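Local coordinates for protein proline dehydrogenase (Bradyrhizobium japonicum USDA 110, PDB 3HAZ) that probably oxidizes proline to glutamate in two steps, pairing an FAD-dependent proline dehydrogenase with an NAD-dependent aldehyde dehydrogenase in one chain, at residues Tyr192-Met196 against Pro234-Val238. Coordinates in Å, arbitrary orientation, origin at the centre of the assembly. Numbering follows the deposited sequence.
Sequences YSFDM and PGISV
Strands 193-196 and 235-238 are parallel neighbours in the barrel sheet of the TIM-barrel-like proline dehydrogenase domain. Helix 204-223 links them as a beta-alpha-beta unit and packs over F194, M196 and I236. Both strands are extended; their axes lie 4.7 Å apart at 12°. S193 faces G235, F194 faces I236 (CA-CA 4.7 Å each) and D195 faces S237 (CA-CA 5.0 Å). At S193, chi1 m brings OG within 2.8 Å of G235 N, which donates to it. Here a side chain, not a backbone carbonyl, accepts the bond. F194 bonds to the residues flanking I236, the parallel pattern: its N donates to G235 O at 2.9 Å, and its O accepts from S237 N at 2.9 Å. Its ring leads away from I236 toward L179. F194 and I236 point out toward the helices, while D195 and S237 point into the barrel, where S237 OG hydrogen-bonds R341, an FAD-binding residue. M196, in the mmm rotamer, lays CG 3.7 Å from I236 CG1 and 3.4 Å from S237 O.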
loop_
_atom_site.group_PDB
_atom_site.type_symbol
_atom_site.label_atom_id
_atom_site.label_comp_id
_atom_site.label_asym_id
_atom_site.label_seq_id
_atom_site.Cartn_x
_atom_site.Cartn_y
_atom_site.Cartn_z
ATOM N N TYR A 192 38.556 -31.123 -36.288
ATOM C CA TYR A 192 38.322 -30.436 -35.020
ATOM C C TYR A 192 39.606 -30.117 -34.272
ATOM O O TYR A 192 40.572 -30.876 -34.320
ATOM C CB TYR A 192 37.411 -31.279 -34.126
ATOM C CG TYR A 192 36.171 -31.758 -34.835
ATOM C CD1 TYR A 192 35.158 -30.873 -35.173
ATOM C CD2 TYR A 192 36.019 -33.093 -35.181
ATOM C CE1 TYR A 192 34.020 -31.305 -35.835
ATOM C CE2 TYR A 192 34.885 -33.535 -35.843
ATOM C CZ TYR A 192 33.888 -32.636 -36.165
ATOM O OH TYR A 192 32.759 -33.068 -36.821
ATOM N N SER A 193 39.603 -28.991 -33.571
ATOM C CA SER A 193 40.657 -28.695 -32.622
ATOM C C SER A 193 40.231 -29.244 -31.258
ATOM O O SER A 193 39.056 -29.558 -31.047
ATOM C CB SER A 193 40.920 -27.192 -32.567
ATOM O OG SER A 193 41.318 -26.714 -33.844
ATOM N N PHE A 194 41.183 -29.363 -30.340
ATOM C CA PHE A 194 40.953 -30.076 -29.090
ATOM C C PHE A 194 40.810 -29.110 -27.928
ATOM O O PHE A 194 41.740 -28.370 -27.603
ATOM C CB PHE A 194 42.114 -31.036 -28.785
ATOM C CG PHE A 194 42.188 -32.244 -29.695
ATOM C CD1 PHE A 194 41.384 -32.350 -30.825
ATOM C CD2 PHE A 194 43.100 -33.262 -29.430
ATOM C CE1 PHE A 194 41.472 -33.466 -31.668
ATOM C CE2 PHE A 194 43.203 -34.371 -30.272
ATOM C CZ PHE A 194 42.381 -34.471 -31.390
ATOM N N ASP A 195 39.639 -29.128 -27.309
ATOM C CA ASP A 195 39.428 -28.467 -26.032
ATOM C C ASP A 195 39.639 -29.533 -24.961
ATOM O O ASP A 195 38.742 -30.320 -24.661
ATOM C CB ASP A 195 38.013 -27.889 -25.967
ATOM C CG ASP A 195 37.733 -27.150 -24.668
ATOM O OD1 ASP A 195 38.696 -26.746 -23.980
ATOM O OD2 ASP A 195 36.541 -26.966 -24.342
ATOM N N MET A 196 40.845 -29.581 -24.409
ATOM C CA MET A 196 41.197 -30.634 -23.465
ATOM C C MET A 196 40.455 -30.483 -22.133
ATOM O O MET A 196 40.384 -29.394 -21.560
ATOM C CB MET A 196 42.712 -30.669 -23.252
ATOM C CG MET A 196 43.520 -30.692 -24.561
ATOM S SD MET A 196 43.315 -32.213 -25.522
ATOM C CE MET A 196 43.686 -33.420 -24.243
ATOM N N PRO A 234 45.035 -27.449 -37.140
ATOM C CA PRO A 234 44.265 -27.642 -35.906
ATOM C C PRO A 234 44.926 -27.002 -34.690
ATOM O O PRO A 234 46.123 -26.690 -34.705
ATOM C CB PRO A 234 44.245 -29.170 -35.735
ATOM C CG PRO A 234 44.738 -29.734 -37.037
ATOM C CD PRO A 234 45.653 -28.702 -37.599
ATOM N N GLY A 235 44.136 -26.821 -33.639
ATOM C CA GLY A 235 44.624 -26.241 -32.407
ATOM C C GLY A 235 44.402 -27.121 -31.190
ATOM O O GLY A 235 43.639 -28.092 -31.214
ATOM N N ILE A 236 45.091 -26.775 -30.115
ATOM C CA ILE A 236 44.854 -27.403 -28.831
ATOM C C ILE A 236 44.702 -26.310 -27.781
ATOM O O ILE A 236 45.401 -25.295 -27.834
ATOM C CB ILE A 236 46.010 -28.359 -28.458
ATOM C CG1 ILE A 236 45.666 -29.166 -27.205
ATOM C CG2 ILE A 236 47.326 -27.588 -28.284
ATOM C CD1 ILE A 236 46.604 -30.345 -26.973
ATOM N N SER A 237 43.772 -26.512 -26.848
ATOM C CA SER A 237 43.565 -25.591 -25.736
ATOM C C SER A 237 44.142 -26.180 -24.461
ATOM O O SER A 237 43.953 -27.366 -24.174
ATOM C CB SER A 237 42.075 -25.308 -25.520
ATOM O OG SER A 237 41.591 -24.376 -26.461
ATOM N N VAL A 238 44.821 -25.332 -23.695
ATOM C CA VAL A 238 45.543 -25.745 -22.501
ATOM C C VAL A 238 45.199 -24.826 -21.333
ATOM O O VAL A 238 45.000 -23.629 -21.528
ATOM C CB VAL A 238 47.060 -25.705 -22.771
ATOM C CG1 VAL A 238 47.841 -25.549 -21.486
ATOM C CG2 VAL A 238 47.487 -26.952 -23.545
#